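Local structure of pinoresinol-lariciresinol reductase (Thuja plicata, 1QYD) at residues R6-G11 against D72-V77; Y32-P37 against K58-S63; S82-G87 against L94-L99; I109-P114 against P151-S156. The protein catalyses successive NADPH-dependent reductions in lignan biosynthesis, turning (-)-pinoresinol into (-)-lariciresinol and that into (+)-secoisolariciresinol. All coordinates share one frame; numbering follows the deposited sequence.

How the contacts relate
From the N terminus, strand 7-10 starts contact 1, whose loop closes when the chain returns at residues 72-77, the end of helix 67-74 and the turn after it. Contact 2 lies wholly within that loop: strand 31-34 pairs with strand 58-60 after helix 43-53. Contacts 3 and 4 follow in series, and no two loops cross. Contact 3 closes a short loop between the end of strand 79-82 and helix 96-105; contact 4 closes a longer one, bringing residues 151-156 back to strand 111-113 after helix 133-147. The parallel sheet joins them: Ile9 N reaches Tyr32 O (2.9 Å) between contacts 1 and 2, Val10 O meets Ala83 N between 1 and 3, and Ser82 N meets Leu113 O between 3 and 4.

Contact 1 of 4, residues R6-G11 against D72-V77; sequences RVLIVG and DALKQV
Leu8 and Val77 form the close-packed half of this contact. CG of Leu8 lies anti to its backbone N (chi1 179°), which sends the side chain off the strand toward the turn. Its CB then rests 3.8 Å from Val77 CG2, and its CD2 meets Leu74 CD2 end to end at 3.8 Å, both pairs crossing at about a right angle. Val77 also sets its CB against the backbone, 3.3 Å from Arg6 O. All three apolar side chains are buried, and beyond them Leu74 goes on to touch Leu99 and Ala102 of helix 96-105. The other half faces solvent. Here the extended Arg6 chain runs past the turn, its CD 3.3 Å from Gln76 O, while NH1 stays 3.6 Å from that oxygen, at the guanidinium edge but not hydrogen-bonded. Gln76 uses its own amide locally, NE2 donating to Asp72 O at 2.7 Å from above the carbonyl plane. The type I turn from Leu74 to Val77 delivers the chain to strand 79-82, beside strand 7-10. Since no hydrogen bond joins the two segments, their cohesion within this contact probably rests on van der Waals packing of branched aliphatic groups, with the polar chains toward solvent.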
# COMPACT_ATOMS: atom_id res chain seq x y z
N ARG A 6 -8.83 -32.05 -2.62
CA ARG A 6 -9.61 -31.19 -1.77
C ARG A 6 -9.13 -29.77 -1.87
O ARG A 6 -8.00 -29.43 -1.50
CB ARG A 6 -9.53 -31.73 -0.36
CG ARG A 6 -10.34 -33.01 -0.24
CD ARG A 6 -10.33 -33.56 1.17
NE ARG A 6 -11.31 -34.62 1.29
CZ ARG A 6 -11.50 -35.28 2.44
NH1 ARG A 6 -10.79 -34.98 3.54
NH2 ARG A 6 -12.46 -36.22 2.50
N VAL A 7 -10.02 -28.93 -2.41
CA VAL A 7 -9.57 -27.58 -2.65
C VAL A 7 -10.24 -26.59 -1.74
O VAL A 7 -11.39 -26.71 -1.34
CB VAL A 7 -9.74 -27.16 -4.17
CG1 VAL A 7 -9.37 -28.37 -5.06
CG2 VAL A 7 -11.15 -26.70 -4.48
N LEU A 8 -9.41 -25.65 -1.36
CA LEU A 8 -9.84 -24.58 -0.51
C LEU A 8 -9.66 -23.33 -1.35
O LEU A 8 -8.54 -23.07 -1.80
CB LEU A 8 -8.96 -24.53 0.74
CG LEU A 8 -9.21 -23.45 1.79
CD1 LEU A 8 -10.67 -23.43 2.25
CD2 LEU A 8 -8.40 -23.77 3.02
N ILE A 9 -10.76 -22.60 -1.60
CA ILE A 9 -10.62 -21.34 -2.29
C ILE A 9 -10.94 -20.24 -1.31
O ILE A 9 -11.96 -20.18 -0.63
CB ILE A 9 -11.54 -21.25 -3.51
CG1 ILE A 9 -11.31 -22.44 -4.40
CG2 ILE A 9 -11.17 -20.03 -4.38
CD1 ILE A 9 -12.58 -22.98 -4.98
N VAL A 10 -9.94 -19.40 -1.24
CA VAL A 10 -9.97 -18.23 -0.42
C VAL A 10 -9.94 -17.11 -1.46
O VAL A 10 -9.26 -17.24 -2.46
CB VAL A 10 -8.74 -18.41 0.54
CG1 VAL A 10 -7.53 -19.09 -0.09
CG2 VAL A 10 -8.37 -17.04 1.01
N GLY A 11 -10.73 -16.04 -1.34
CA GLY A 11 -10.86 -15.03 -2.39
C GLY A 11 -12.06 -15.26 -3.34
O GLY A 11 -12.53 -14.35 -4.02
N ASP A 72 -6.02 -25.29 10.89
CA ASP A 72 -6.97 -26.37 11.15
C ASP A 72 -7.59 -26.77 9.84
O ASP A 72 -7.56 -27.93 9.44
CB ASP A 72 -8.14 -25.99 12.06
CG ASP A 72 -7.93 -25.77 13.54
OD1 ASP A 72 -8.80 -25.19 14.17
OD2 ASP A 72 -6.90 -26.18 14.07
N ALA A 73 -8.09 -25.67 9.22
CA ALA A 73 -8.82 -25.63 7.96
C ALA A 73 -8.07 -26.29 6.80
O ALA A 73 -8.63 -27.14 6.11
CB ALA A 73 -9.14 -24.14 7.66
N LEU A 74 -6.78 -25.92 6.69
CA LEU A 74 -5.86 -26.34 5.65
C LEU A 74 -5.48 -27.78 5.78
O LEU A 74 -5.11 -28.42 4.80
CB LEU A 74 -4.57 -25.51 5.67
CG LEU A 74 -4.65 -23.98 5.67
CD1 LEU A 74 -3.35 -23.41 6.21
CD2 LEU A 74 -4.87 -23.45 4.31
N LYS A 75 -5.55 -28.31 7.01
CA LYS A 75 -5.26 -29.71 7.23
C LYS A 75 -6.33 -30.57 6.62
O LYS A 75 -6.10 -31.75 6.32
CB LYS A 75 -5.16 -30.02 8.72
CG LYS A 75 -3.88 -29.54 9.41
CD LYS A 75 -2.57 -30.12 8.88
CE LYS A 75 -2.32 -31.58 9.25
NZ LYS A 75 -1.15 -32.14 8.58
N GLN A 76 -7.49 -29.99 6.32
CA GLN A 76 -8.59 -30.77 5.75
C GLN A 76 -8.48 -30.90 4.24
O GLN A 76 -9.15 -31.74 3.63
CB GLN A 76 -9.94 -30.14 6.07
CG GLN A 76 -10.21 -29.72 7.51
CD GLN A 76 -9.84 -30.73 8.60
OE1 GLN A 76 -10.21 -31.92 8.60
NE2 GLN A 76 -9.10 -30.16 9.56
N VAL A 77 -7.61 -30.09 3.64
CA VAL A 77 -7.47 -30.10 2.20
C VAL A 77 -6.06 -30.32 1.62
O VAL A 77 -5.02 -30.14 2.26
CB VAL A 77 -8.08 -28.77 1.70
CG1 VAL A 77 -9.56 -28.65 2.07
CG2 VAL A 77 -7.31 -27.62 2.30

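Contact 2 of 4, residues Y32-P37 against K58-S63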
# COMPACT_ATOMS: atom_id res chain seq x y z
N TYR A 32 -14.34 -26.38 -0.93
CA TYR A 32 -14.44 -25.62 0.29
C TYR A 32 -14.15 -24.18 -0.09
O TYR A 32 -13.19 -23.91 -0.80
CB TYR A 32 -13.39 -26.01 1.31
CG TYR A 32 -13.38 -27.40 1.93
CD1 TYR A 32 -13.26 -28.58 1.18
CD2 TYR A 32 -13.42 -27.46 3.32
CE1 TYR A 32 -13.17 -29.82 1.83
CE2 TYR A 32 -13.34 -28.68 3.98
CZ TYR A 32 -13.21 -29.87 3.24
OH TYR A 32 -13.09 -31.07 3.95
N VAL A 33 -14.91 -23.24 0.46
CA VAL A 33 -14.68 -21.83 0.20
C VAL A 33 -14.57 -21.07 1.49
O VAL A 33 -15.55 -20.76 2.17
CB VAL A 33 -15.81 -21.15 -0.68
CG1 VAL A 33 -15.71 -19.64 -0.77
CG2 VAL A 33 -15.60 -21.55 -2.12
N LEU A 34 -13.33 -20.67 1.74
CA LEU A 34 -13.10 -19.80 2.87
C LEU A 34 -13.55 -18.42 2.48
O LEU A 34 -13.24 -17.88 1.41
CB LEU A 34 -11.63 -19.74 3.24
CG LEU A 34 -11.26 -19.22 4.62
CD1 LEU A 34 -10.07 -20.04 5.04
CD2 LEU A 34 -10.97 -17.72 4.67
N PHE A 35 -14.39 -17.95 3.41
CA PHE A 35 -14.81 -16.59 3.36
C PHE A 35 -14.68 -15.92 4.71
O PHE A 35 -14.94 -16.45 5.79
CB PHE A 35 -16.24 -16.48 2.88
CG PHE A 35 -17.33 -16.93 3.83
CD1 PHE A 35 -17.97 -15.98 4.64
CD2 PHE A 35 -17.74 -18.26 3.84
CE1 PHE A 35 -19.02 -16.35 5.47
CE2 PHE A 35 -18.80 -18.62 4.67
CZ PHE A 35 -19.44 -17.67 5.48
N ARG A 36 -14.32 -14.67 4.52
CA ARG A 36 -14.03 -13.66 5.50
C ARG A 36 -15.23 -13.34 6.41
O ARG A 36 -16.22 -14.07 6.42
CB ARG A 36 -13.57 -12.40 4.73
CG ARG A 36 -12.92 -12.46 3.30
CD ARG A 36 -13.81 -12.96 2.12
NE ARG A 36 -13.37 -12.55 0.78
CZ ARG A 36 -13.60 -13.25 -0.35
NH1 ARG A 36 -14.24 -14.43 -0.34
NH2 ARG A 36 -13.24 -12.74 -1.52
N PRO A 37 -15.20 -12.32 7.26
CA PRO A 37 -16.36 -11.47 7.51
C PRO A 37 -16.50 -10.20 6.66
O PRO A 37 -15.74 -9.23 6.74
CB PRO A 37 -16.28 -11.19 8.98
CG PRO A 37 -14.79 -11.08 9.21
CD PRO A 37 -14.25 -12.23 8.37
N LYS A 58 -18.61 -26.59 0.68
CA LYS A 58 -18.55 -26.50 2.13
C LYS A 58 -18.03 -25.10 2.44
O LYS A 58 -17.06 -24.68 1.80
CB LYS A 58 -17.63 -27.63 2.57
CG LYS A 58 -18.35 -28.96 2.35
CD LYS A 58 -17.47 -30.18 2.57
CE LYS A 58 -18.32 -31.42 2.27
NZ LYS A 58 -17.51 -32.62 2.10
N LEU A 59 -18.66 -24.32 3.34
CA LEU A 59 -18.23 -22.96 3.71
C LEU A 59 -17.53 -22.83 5.07
O LEU A 59 -18.05 -23.25 6.11
CB LEU A 59 -19.41 -21.97 3.73
CG LEU A 59 -20.37 -21.75 2.54
CD1 LEU A 59 -21.41 -20.76 2.99
CD2 LEU A 59 -19.70 -21.19 1.31
N ILE A 60 -16.35 -22.19 5.07
CA ILE A 60 -15.50 -22.04 6.23
C ILE A 60 -15.51 -20.60 6.63
O ILE A 60 -14.86 -19.77 6.02
CB ILE A 60 -14.03 -22.55 5.87
CG1 ILE A 60 -14.00 -24.07 5.77
CG2 ILE A 60 -13.00 -22.25 6.97
CD1 ILE A 60 -14.50 -24.66 4.46
N GLU A 61 -16.23 -20.30 7.71
CA GLU A 61 -16.35 -18.97 8.31
C GLU A 61 -15.12 -18.13 8.60
O GLU A 61 -15.21 -16.91 8.73
CB GLU A 61 -17.07 -19.05 9.64
CG GLU A 61 -18.57 -19.40 9.59
CD GLU A 61 -19.23 -19.68 10.95
OE1 GLU A 61 -20.37 -20.16 10.93
OE2 GLU A 61 -18.64 -19.43 12.00
N ALA A 62 -13.99 -18.82 8.72
CA ALA A 62 -12.67 -18.28 9.02
C ALA A 62 -12.22 -16.91 8.53
O ALA A 62 -12.69 -16.43 7.51
CB ALA A 62 -11.64 -19.28 8.54
N SER A 63 -11.32 -16.27 9.27
CA SER A 63 -10.64 -15.06 8.83
C SER A 63 -9.17 -15.45 8.59
O SER A 63 -8.73 -16.56 8.92
CB SER A 63 -10.75 -13.98 9.90
OG SER A 63 -10.03 -12.78 9.67
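Val33 and Lys58 share the shortest of three backbone hydrogen bonds that pair the segments in parallel: Val33 N to Lys58 O is 2.9 Å. Phe35 N reaches Ile60 O at 3.2 Å, and between these two Ile60 N makes a weak bond to Val33 O. On the face of Tyr32, Leu34 and Ile60, apolar contacts follow: Leu34 CD1 lies 3.9 Å from Ala62 CB and 4.1 Å from Ile60 CG2, and Leu8 of the next strand packs beside it. An alanine in place of Leu34 would probably open a gap between Ile60, Ala62 and Leu8. Ring contacts form a third group. Ile60 CD1 comes to the edge of the Tyr32 ring, 3.2 Å from CD2, while Lys58 CB lies over one face, offset toward the rim. Just past the strand end, CG of Phe35 sits between its backbone N and carbonyl carbon (chi1 73°), which brings ring atom CE2 back to Leu59 CB at 3.5 Å, in the ring plane; both residues also touch Leu49 of helix 43-53. Strand 31-34, that helix and strand 58-60 make a beta-alpha-beta unit of the Rossmann fold, and Arg36, just past the strand end, is inferred to bind NADP(+).

Contact 3 of 4, residues S82-G87 against L94-L99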
# COMPACT_ATOMS: atom_id res chain seq x y z
N SER A 82 -5.61 -19.34 -3.88
CA SER A 82 -5.98 -18.01 -3.49
C SER A 82 -6.36 -17.10 -4.66
O SER A 82 -5.55 -16.85 -5.55
CB SER A 82 -4.84 -17.40 -2.75
OG SER A 82 -4.94 -15.97 -2.67
N ALA A 83 -7.58 -16.55 -4.69
CA ALA A 83 -7.99 -15.59 -5.72
C ALA A 83 -8.28 -14.25 -5.07
O ALA A 83 -9.16 -13.48 -5.47
CB ALA A 83 -9.24 -16.07 -6.43
N LEU A 84 -7.51 -13.98 -4.01
CA LEU A 84 -7.59 -12.79 -3.18
C LEU A 84 -7.15 -11.51 -3.86
O LEU A 84 -5.95 -11.30 -4.01
CB LEU A 84 -6.74 -12.99 -1.89
CG LEU A 84 -7.48 -13.63 -0.69
CD1 LEU A 84 -6.58 -14.03 0.48
CD2 LEU A 84 -8.49 -12.59 -0.26
N ALA A 85 -8.09 -10.65 -4.28
CA ALA A 85 -7.78 -9.37 -4.93
C ALA A 85 -8.89 -8.32 -4.98
O ALA A 85 -10.09 -8.63 -5.04
CB ALA A 85 -7.33 -9.57 -6.37
N GLY A 86 -8.51 -7.04 -5.03
CA GLY A 86 -9.49 -5.96 -5.02
C GLY A 86 -8.97 -4.66 -5.60
O GLY A 86 -8.54 -4.64 -6.76
N GLY A 87 -8.97 -3.59 -4.78
CA GLY A 87 -8.59 -2.24 -5.20
C GLY A 87 -7.19 -2.09 -5.76
O GLY A 87 -6.80 -2.66 -6.78
N LEU A 94 -1.06 -8.95 -0.22
CA LEU A 94 -0.12 -9.20 0.88
C LEU A 94 -0.67 -9.86 2.15
O LEU A 94 0.04 -10.03 3.14
CB LEU A 94 0.51 -7.87 1.22
CG LEU A 94 1.87 -7.45 0.67
CD1 LEU A 94 2.20 -8.05 -0.68
CD2 LEU A 94 1.82 -5.96 0.58
N GLU A 95 -1.97 -10.20 2.16
CA GLU A 95 -2.68 -10.94 3.21
C GLU A 95 -2.35 -12.41 3.08
O GLU A 95 -2.37 -13.18 4.02
CB GLU A 95 -4.18 -10.80 3.08
CG GLU A 95 -4.73 -9.47 3.58
CD GLU A 95 -5.02 -9.37 5.09
OE1 GLU A 95 -5.72 -10.24 5.62
OE2 GLU A 95 -4.59 -8.39 5.70
N GLN A 96 -2.09 -12.80 1.83
CA GLN A 96 -1.66 -14.12 1.43
C GLN A 96 -0.37 -14.57 2.11
O GLN A 96 -0.06 -15.75 2.01
CB GLN A 96 -1.42 -14.14 -0.03
CG GLN A 96 -2.62 -13.77 -0.81
CD GLN A 96 -2.30 -13.89 -2.28
OE1 GLN A 96 -1.81 -12.96 -2.90
NE2 GLN A 96 -2.53 -15.04 -2.86
N LEU A 97 0.41 -13.66 2.73
CA LEU A 97 1.65 -13.98 3.45
C LEU A 97 1.34 -14.79 4.71
O LEU A 97 1.95 -15.84 4.93
CB LEU A 97 2.37 -12.66 3.77
CG LEU A 97 3.07 -12.05 2.51
CD1 LEU A 97 3.49 -10.63 2.75
CD2 LEU A 97 4.34 -12.80 2.18
N LYS A 98 0.30 -14.34 5.43
CA LYS A 98 -0.37 -15.03 6.53
C LYS A 98 -0.78 -16.42 6.07
O LYS A 98 -0.49 -17.39 6.75
CB LYS A 98 -1.65 -14.33 6.96
CG LYS A 98 -1.58 -12.83 7.22
CD LYS A 98 -2.88 -12.41 7.87
CE LYS A 98 -2.71 -11.05 8.52
NZ LYS A 98 -2.65 -9.98 7.54
N LEU A 99 -1.47 -16.54 4.94
CA LEU A 99 -1.77 -17.85 4.36
C LEU A 99 -0.55 -18.70 3.98
O LEU A 99 -0.64 -19.92 3.96
CB LEU A 99 -2.69 -17.56 3.18
CG LEU A 99 -3.38 -18.56 2.25
CD1 LEU A 99 -4.08 -19.69 2.96
CD2 LEU A 99 -4.40 -17.75 1.49
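Gln96 reaches from segment 94-99 toward Ser82 and Leu84, and its chain can be followed outward. CB points at the loop, and CG leaves it anti to the carbonyl carbon (chi1 -58°). This CG is the apolar part of the contact, 4.2 Å from Leu84 CD1, the two chains sliding past each other in opposite directions; it also lies 3.7 Å from Ser82 OG. Beyond CG the chain is extended, carrying CD to 3.4 Å from the same hydroxyl. At the tip the amide ends against Ser82, whose OG stands 2.6 Å from the atom modelled as NE2. An alanine here would probably leave the Ser82 hydroxyl without this polar neighbour and open a gap beside Leu84. Leu99, three residues later, adds a looser apolar edge: its CD2 is 4.3 Å from Ser82 CB and 4.4 Å from Leu84 CD1. All four side chains are buried. Farther out, Lys98 NZ and Glu95 OE2 form a salt bridge at 3.1 Å whose hydrogen bond is weak, next to Tyr263 and Lys266 of the second subunit. The group sits where strand 79-82 runs out: Val10 of strand 7-10 packs against Ser82, Leu84 and Leu99, while Val141 of helix 133-147 touches Gln96.

Contact 4 of 4, residues I109-P114 against P151-S156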
# COMPACT_ATOMS: atom_id res chain seq x y z
N ILE A 109 -0.37 -29.76 2.39
CA ILE A 109 -0.72 -29.15 1.11
C ILE A 109 0.25 -29.61 0.01
O ILE A 109 1.48 -29.51 0.13
CB ILE A 109 -0.73 -27.58 1.26
CG1 ILE A 109 -2.17 -27.12 1.19
CG2 ILE A 109 -0.05 -26.82 0.13
CD1 ILE A 109 -3.09 -27.28 2.39
N LYS A 110 -0.36 -30.21 -1.02
CA LYS A 110 0.32 -30.72 -2.20
C LYS A 110 0.49 -29.66 -3.30
O LYS A 110 1.30 -29.83 -4.20
CB LYS A 110 -0.46 -31.91 -2.78
CG LYS A 110 -0.35 -33.22 -2.01
CD LYS A 110 1.10 -33.67 -2.12
CE LYS A 110 1.40 -34.93 -1.31
NZ LYS A 110 2.78 -35.31 -1.53
N ARG A 111 -0.29 -28.57 -3.23
CA ARG A 111 -0.24 -27.45 -4.17
C ARG A 111 -0.96 -26.22 -3.70
O ARG A 111 -2.11 -26.23 -3.27
CB ARG A 111 -0.87 -27.75 -5.52
CG ARG A 111 -0.34 -26.88 -6.65
CD ARG A 111 1.10 -27.24 -6.98
NE ARG A 111 1.25 -28.63 -7.33
CZ ARG A 111 1.13 -29.05 -8.58
NH1 ARG A 111 0.86 -28.22 -9.59
NH2 ARG A 111 1.35 -30.34 -8.82
N PHE A 112 -0.22 -25.15 -3.91
CA PHE A 112 -0.67 -23.79 -3.66
C PHE A 112 -0.50 -22.96 -4.93
O PHE A 112 0.59 -22.89 -5.51
CB PHE A 112 0.14 -23.20 -2.57
CG PHE A 112 -0.28 -21.80 -2.19
CD1 PHE A 112 -1.63 -21.45 -2.15
CD2 PHE A 112 0.69 -20.88 -1.82
CE1 PHE A 112 -1.99 -20.17 -1.73
CE2 PHE A 112 0.33 -19.60 -1.41
CZ PHE A 112 -1.02 -19.25 -1.36
N LEU A 113 -1.65 -22.40 -5.34
CA LEU A 113 -1.79 -21.49 -6.48
C LEU A 113 -2.17 -20.10 -5.96
O LEU A 113 -3.30 -19.93 -5.49
CB LEU A 113 -2.87 -22.01 -7.46
CG LEU A 113 -2.54 -23.14 -8.42
CD1 LEU A 113 -2.73 -24.44 -7.74
CD2 LEU A 113 -3.48 -23.18 -9.63
N PRO A 114 -1.24 -19.11 -5.93
CA PRO A 114 -1.43 -17.73 -5.45
C PRO A 114 -2.40 -16.87 -6.24
O PRO A 114 -2.99 -17.34 -7.22
CB PRO A 114 -0.07 -17.05 -5.45
CG PRO A 114 0.87 -18.17 -5.48
CD PRO A 114 0.16 -19.28 -6.27
N PRO A 151 4.68 -26.37 -2.63
CA PRO A 151 4.45 -26.79 -4.01
C PRO A 151 3.57 -25.83 -4.78
O PRO A 151 2.37 -25.80 -4.54
CB PRO A 151 3.84 -28.15 -3.87
CG PRO A 151 4.11 -28.53 -2.45
CD PRO A 151 3.95 -27.23 -1.73
N TYR A 152 4.13 -25.07 -5.73
CA TYR A 152 3.41 -24.03 -6.51
C TYR A 152 3.18 -24.20 -8.01
O TYR A 152 3.78 -24.99 -8.74
CB TYR A 152 4.08 -22.64 -6.34
CG TYR A 152 5.61 -22.61 -6.43
CD1 TYR A 152 6.33 -23.01 -5.30
CD2 TYR A 152 6.30 -22.21 -7.58
CE1 TYR A 152 7.73 -23.01 -5.31
CE2 TYR A 152 7.71 -22.20 -7.59
CZ TYR A 152 8.42 -22.61 -6.45
OH TYR A 152 9.81 -22.66 -6.40
N THR A 153 2.19 -23.43 -8.47
CA THR A 153 1.89 -23.32 -9.89
C THR A 153 1.46 -21.89 -9.96
O THR A 153 0.56 -21.49 -9.23
CB THR A 153 0.73 -24.17 -10.34
OG1 THR A 153 0.99 -25.50 -9.94
CG2 THR A 153 0.55 -24.08 -11.84
N TYR A 154 2.17 -21.09 -10.76
CA TYR A 154 1.77 -19.70 -10.92
C TYR A 154 0.97 -19.58 -12.21
O TYR A 154 1.47 -19.78 -13.31
CB TYR A 154 3.00 -18.81 -10.96
CG TYR A 154 3.81 -18.88 -9.68
CD1 TYR A 154 5.19 -19.00 -9.76
CD2 TYR A 154 3.20 -18.80 -8.44
CE1 TYR A 154 5.96 -19.03 -8.60
CE2 TYR A 154 3.97 -18.83 -7.27
CZ TYR A 154 5.35 -18.94 -7.36
OH TYR A 154 6.12 -18.90 -6.22
N VAL A 155 -0.33 -19.36 -12.06
CA VAL A 155 -1.24 -19.30 -13.18
C VAL A 155 -1.30 -17.90 -13.75
O VAL A 155 -2.13 -17.11 -13.33
CB VAL A 155 -2.65 -19.75 -12.76
CG1 VAL A 155 -2.85 -21.21 -13.09
CG2 VAL A 155 -2.84 -19.55 -11.25
N SER A 156 -0.34 -17.61 -14.66
CA SER A 156 -0.26 -16.36 -15.44
C SER A 156 -1.17 -16.61 -16.63
O SER A 156 -0.90 -17.46 -17.48
CB SER A 156 1.13 -16.14 -15.90
OG SER A 156 1.15 -14.81 -16.33
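Phe112 and Tyr152 form a single backbone bridge through which residues 151-153 run alongside the edge strand 111-113 of the Rossmann sheet. Phe112 N donates to Pro151 O at 2.7 Å in a nearly straight bond, and Thr153 N returns a weak bond to Phe112 O, 3.4 Å away. Arg111 reinforces this edge with its side chain. The chain bends at chi2 (70°) and again at chi3 (57°), folding back so that CD passes 3.1 Å from Pro151 O and NH1 reaches Thr153 OG1 at 2.7 Å, the hydroxyl lying at the guanidinium edge, near its plane. NH1 has a second partner in Thr213 OG1 and NH2 bonds to Asp210 O, while Thr153 OG1 is itself bonded to Thr213 O; this network fixes the rotation of both buried polar groups. The two segments run in much the same direction, 30° apart, with helix 133-147 between them in the chain, consistent with a beta-alpha-beta crossover at the edge of the nucleotide-binding fold. Apolar packing continues past the bridge. Leu113 lies alongside Thr153, CG to CB 3.9 Å, and its CD2 meets Val155 CG2 at 4.0 Å. Pro114 CG comes to the edge of the Tyr154 ring, 3.6 Å from CE2. That ring also makes a cation-pi contact with Arg142, inferred to bind NADP(+), and its OH is hydrogen-bonded to Glu146 OE1.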